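Side-chain contacts in alcohol dehydrogenase superfamily protein (Novosphingobium aromaticivorans, PDB 3GAZ), which probably works as an NADP-dependent oxidoreductase of the medium-chain alcohol dehydrogenase superfamily, with its exact substrate not established: residues G54-P57 against H58-Q61; T250-L253 against A254-S257. All coordinates share one frame; numbering follows the deposited sequence.

Contact 1: residues G54-P57 against H58-Q61; sequences GEAP and HAQQ
Pro-57 and His-58 lie side by side at the start of a short 3-10 turn, in the loop that follows helix 46-52 in the GroES-like domain. The helix ends just before it in a Schellman motif at Gly-54, whose phi is positive. Two successive backbone bonds define the turn, each spanning three residues: Ala-59 N donates to Ala-56 O at 3.0 Å, and Gln-60 N donates to Pro-57 O at 3.2 Å.

The His-58 side chain leads outward from its CB, and His-58 CB lies 3.7 Å from Pro-57 C. With chi1 at -52°, CG lies beside the backbone N and anti to the carbonyl carbon, which swings the ring back toward the proline. His-58 ND1 then comes within 4.1 Å of Pro-57 C, while Pro-57 CG stands over one ring face, offset toward the rim. This is loose van der Waals cover of the imidazole face by a proline carbon, with no hydrogen bond between the two side chains. The imidazole also stacks with Trp-248, so the turn reaches the chain segment beyond strand 240-244.

On the inner side, Ala-56 CB meets Ala-59 CB at 4.0 Å, and both residues touch Ile-51 of helix 46-52, so the turn packs back on the helix it has just left. Gln-60 takes a left-handed backbone conformation; Gln-60 CG passes 3.6 Å from Pro-57 O, and the chain, extended beyond CG, packs on Pro-303 of the second subunit.

Ala-56 O is gripped twice. Besides the bond from Ala-59 N, Ala-56 O accepts from a water at 2.7 Å, and that same water accepts from Gln-61 N, bridging the start of the turn to the residue that leaves it.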
loop_
_atom_site.group_PDB
_atom_site.type_symbol
_atom_site.label_atom_id
_atom_site.label_comp_id
_atom_site.label_asym_id
_atom_site.label_seq_id
_atom_site.Cartn_x
_atom_site.Cartn_y
_atom_site.Cartn_z
ATOM N N GLY A 54 -0.340 -14.735 -4.054
ATOM C CA GLY A 54 -1.271 -13.754 -4.580
ATOM C C GLY A 54 -2.696 -14.011 -4.137
ATOM O O GLY A 54 -3.645 -13.708 -4.864
ATOM N N GLU A 55 -2.853 -14.562 -2.937
ATOM C CA GLU A 55 -4.178 -14.864 -2.416
ATOM C C GLU A 55 -4.415 -14.234 -1.051
ATOM O O GLU A 55 -5.114 -14.804 -0.211
ATOM C CB GLU A 55 -4.368 -16.379 -2.327
ATOM C CG GLU A 55 -4.151 -17.094 -3.650
ATOM C CD GLU A 55 -4.273 -18.599 -3.530
ATOM O OE1 GLU A 55 -3.711 -19.171 -2.569
ATOM O OE2 GLU A 55 -4.920 -19.211 -4.402
ATOM N N ALA A 56 -3.840 -13.052 -0.838
ATOM C CA ALA A 56 -3.988 -12.337 0.427
ATOM C C ALA A 56 -4.490 -10.912 0.185
ATOM O O ALA A 56 -3.762 -9.942 0.395
ATOM C CB ALA A 56 -2.653 -12.307 1.161
ATOM N N PRO A 57 -5.748 -10.772 -0.260
ATOM C CA PRO A 57 -6.344 -9.459 -0.533
ATOM C C PRO A 57 -6.306 -8.485 0.643
ATOM O O PRO A 57 -6.089 -7.291 0.453
ATOM C CB PRO A 57 -7.769 -9.811 -0.962
ATOM C CG PRO A 57 -8.038 -11.098 -0.242
ATOM C CD PRO A 57 -6.743 -11.844 -0.434
ATOM N N HIS A 58 -6.512 -8.997 1.855
ATOM C CA HIS A 58 -6.500 -8.154 3.048
ATOM C C HIS A 58 -5.124 -7.545 3.315
ATOM O O HIS A 58 -5.007 -6.577 4.070
ATOM C CB HIS A 58 -6.927 -8.950 4.290
ATOM C CG HIS A 58 -8.216 -9.690 4.126
ATOM N ND1 HIS A 58 -9.271 -9.199 3.388
ATOM C CD2 HIS A 58 -8.624 -10.886 4.613
ATOM C CE1 HIS A 58 -10.271 -10.062 3.421
ATOM N NE2 HIS A 58 -9.903 -11.094 4.159
ATOM N N ALA A 59 -4.087 -8.111 2.702
ATOM C CA ALA A 59 -2.725 -7.621 2.895
ATOM C C ALA A 59 -2.385 -6.442 1.991
ATOM O O ALA A 59 -1.463 -5.679 2.278
ATOM C CB ALA A 59 -1.724 -8.754 2.671
ATOM N N GLN A 60 -3.131 -6.293 0.901
ATOM C CA GLN A 60 -2.898 -5.201 -0.034
ATOM C C GLN A 60 -1.415 -5.103 -0.398
ATOM O O GLN A 60 -0.817 -4.025 -0.359
ATOM C CB GLN A 60 -3.390 -3.880 0.575
ATOM C CG GLN A 60 -4.863 -3.922 0.978
ATOM C CD GLN A 60 -5.373 -2.623 1.588
ATOM O OE1 GLN A 60 -6.467 -2.586 2.143
ATOM N NE2 GLN A 60 -4.588 -1.555 1.483
ATOM N N GLN A 61 -0.830 -6.243 -0.755
ATOM C CA GLN A 61 0.577 -6.303 -1.139
ATOM C C GLN A 61 0.709 -6.952 -2.520
ATOM O O GLN A 61 1.071 -8.129 -2.639
ATOM C CB GLN A 61 1.381 -7.115 -0.116
ATOM C CG GLN A 61 2.890 -7.090 -0.355
ATOM C CD GLN A 61 3.550 -5.826 0.186
ATOM O OE1 GLN A 61 2.917 -4.779 0.282
ATOM N NE2 GLN A 61 4.832 -5.922 0.529
HETATM O O HOH W 1 -2.198 -8.547 -1.332
#

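Contact 2: residues T250-L253 against A254-S257; sequences THKL and APLS
Two torsions fold the lysine toward the helix: Lys-252 has CG anti to the backbone N (chi1 170°) and then bends at chi2 (59°), so its aliphatic chain runs alongside Ala-254 instead of stretching straight away from the backbone. Lys-252 CG and CD lie beside the alanine's backbone N and its methyl, and Lys-252 CD is 3.8 Å from Ala-254 N. Farther out, Lys-252 CE is modelled 3.4 Å from Ala-254 CB. That is tighter than ordinary carbon contact and, for an exposed side chain, its exact closeness is doubtful.

Here the loop after strand 240-244 runs into the first turn of helix 254-258, in the Rossmann-type half, which in this family binds the nucleotide. The entry is closed by the backbone: Leu-256 N donates to Leu-253 O at 2.9 Å, with an N-H...O angle of 139°, and Ser-257 N then donates to Ala-254 O. Leu-256 CB passes 3.4 Å from Leu-253 O, adding carbon contact beside the bond.

Between these two leucines comes Pro-255, whose ring fits against the preceding backbone. Pro-255 CD is 3.3 Å from Leu-253 C and 4.2 Å from Lys-252 CG. On the protein side, Leu-253 and Pro-255 both touch Phe-233 of helix 227-235, while His-251 NE2 bonds to Gly-226 O just ahead of that helix.

Pro-255 N carries no hydrogen, so although it lies near Leu-253 O it cannot compete for that oxygen, which accepts from Leu-256 N. Across the two segments, then, the polar work falls to the backbone, and the side chains meet through carbon: even the lysine contributes its methylene groups.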
loop_
_atom_site.group_PDB
_atom_site.type_symbol
_atom_site.label_atom_id
_atom_site.label_comp_id
_atom_site.label_asym_id
_atom_site.label_seq_id
_atom_site.Cartn_x
_atom_site.Cartn_y
_atom_site.Cartn_z
ATOM N N THR A 250 -18.013 -17.317 8.800
ATOM C CA THR A 250 -19.377 -17.174 9.284
ATOM C C THR A 250 -19.568 -18.098 10.485
ATOM O O THR A 250 -19.179 -19.266 10.447
ATOM C CB THR A 250 -20.399 -17.539 8.178
ATOM O OG1 THR A 250 -21.722 -17.544 8.724
ATOM C CG2 THR A 250 -20.090 -18.904 7.595
ATOM N N HIS A 251 -20.152 -17.574 11.555
ATOM C CA HIS A 251 -20.357 -18.379 12.748
ATOM C C HIS A 251 -21.728 -18.216 13.383
ATOM O O HIS A 251 -22.381 -17.185 13.232
ATOM C CB HIS A 251 -19.285 -18.055 13.795
ATOM C CG HIS A 251 -17.896 -18.415 13.372
ATOM N ND1 HIS A 251 -17.125 -17.598 12.572
ATOM C CD2 HIS A 251 -17.148 -19.515 13.618
ATOM C CE1 HIS A 251 -15.963 -18.180 12.345
ATOM N NE2 HIS A 251 -15.950 -19.345 12.969
ATOM N N LYS A 252 -22.164 -19.257 14.085
ATOM C CA LYS A 252 -23.442 -19.233 14.782
ATOM C C LYS A 252 -23.194 -18.428 16.053
ATOM O O LYS A 252 -22.341 -18.788 16.862
ATOM C CB LYS A 252 -23.875 -20.656 15.136
ATOM C CG LYS A 252 -25.061 -20.734 16.076
ATOM C CD LYS A 252 -26.291 -20.046 15.500
ATOM C CE LYS A 252 -27.547 -20.678 16.067
ATOM N NZ LYS A 252 -27.574 -22.144 15.797
ATOM N N LEU A 253 -23.940 -17.343 16.227
ATOM C CA LEU A 253 -23.752 -16.483 17.390
ATOM C C LEU A 253 -24.594 -16.817 18.619
ATOM O O LEU A 253 -24.395 -16.233 19.682
ATOM C CB LEU A 253 -23.988 -15.023 16.987
ATOM C CG LEU A 253 -23.123 -14.522 15.824
ATOM C CD1 LEU A 253 -23.306 -13.013 15.649
ATOM C CD2 LEU A 253 -21.663 -14.846 16.104
ATOM N N ALA A 254 -25.518 -17.762 18.486
ATOM C CA ALA A 254 -26.396 -18.143 19.595
ATOM C C ALA A 254 -25.712 -18.290 20.962
ATOM O O ALA A 254 -26.220 -17.798 21.972
ATOM C CB ALA A 254 -27.144 -19.434 19.244
ATOM N N PRO A 255 -24.561 -18.977 21.020
ATOM C CA PRO A 255 -23.868 -19.147 22.303
ATOM C C PRO A 255 -23.571 -17.840 23.041
ATOM O O PRO A 255 -23.596 -17.796 24.273
ATOM C CB PRO A 255 -22.595 -19.888 21.907
ATOM C CG PRO A 255 -23.070 -20.749 20.765
ATOM C CD PRO A 255 -23.904 -19.766 19.963
ATOM N N LEU A 256 -23.289 -16.779 22.290
ATOM C CA LEU A 256 -22.984 -15.489 22.896
ATOM C C LEU A 256 -24.197 -14.853 23.556
ATOM O O LEU A 256 -24.057 -14.099 24.520
ATOM C CB LEU A 256 -22.392 -14.536 21.854
ATOM C CG LEU A 256 -21.007 -14.933 21.340
ATOM C CD1 LEU A 256 -20.515 -13.884 20.354
ATOM C CD2 LEU A 256 -20.039 -15.057 22.507
ATOM N N SER A 257 -25.386 -15.139 23.032
ATOM C CA SER A 257 -26.605 -14.609 23.624
ATOM C C SER A 257 -26.951 -15.442 24.851
ATOM O O SER A 257 -27.219 -14.902 25.921
ATOM C CB SER A 257 -27.766 -14.662 22.625
ATOM O OG SER A 257 -27.574 -13.732 21.578
#

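In the fold
Contact 1 comes first along the chain, in the loop between helix 46-52 and strand 70-78 of the GroES-like domain. Contact 2 follows far later, after strand 240-244 of the six-stranded parallel sheet that forms the Rossmann-type half, where NADP would be expected to bind. The centres of contacts 1 and 2 are 28 Å apart. The nearest atoms of contact 1 and contact 2 are about 11 Å apart, so the two do not touch. One tie between the two halves is the Trp-248 to His-58 stack, Trp-248 lying in the loop that leads to contact 2. The two surface contacts thus belong to different domains.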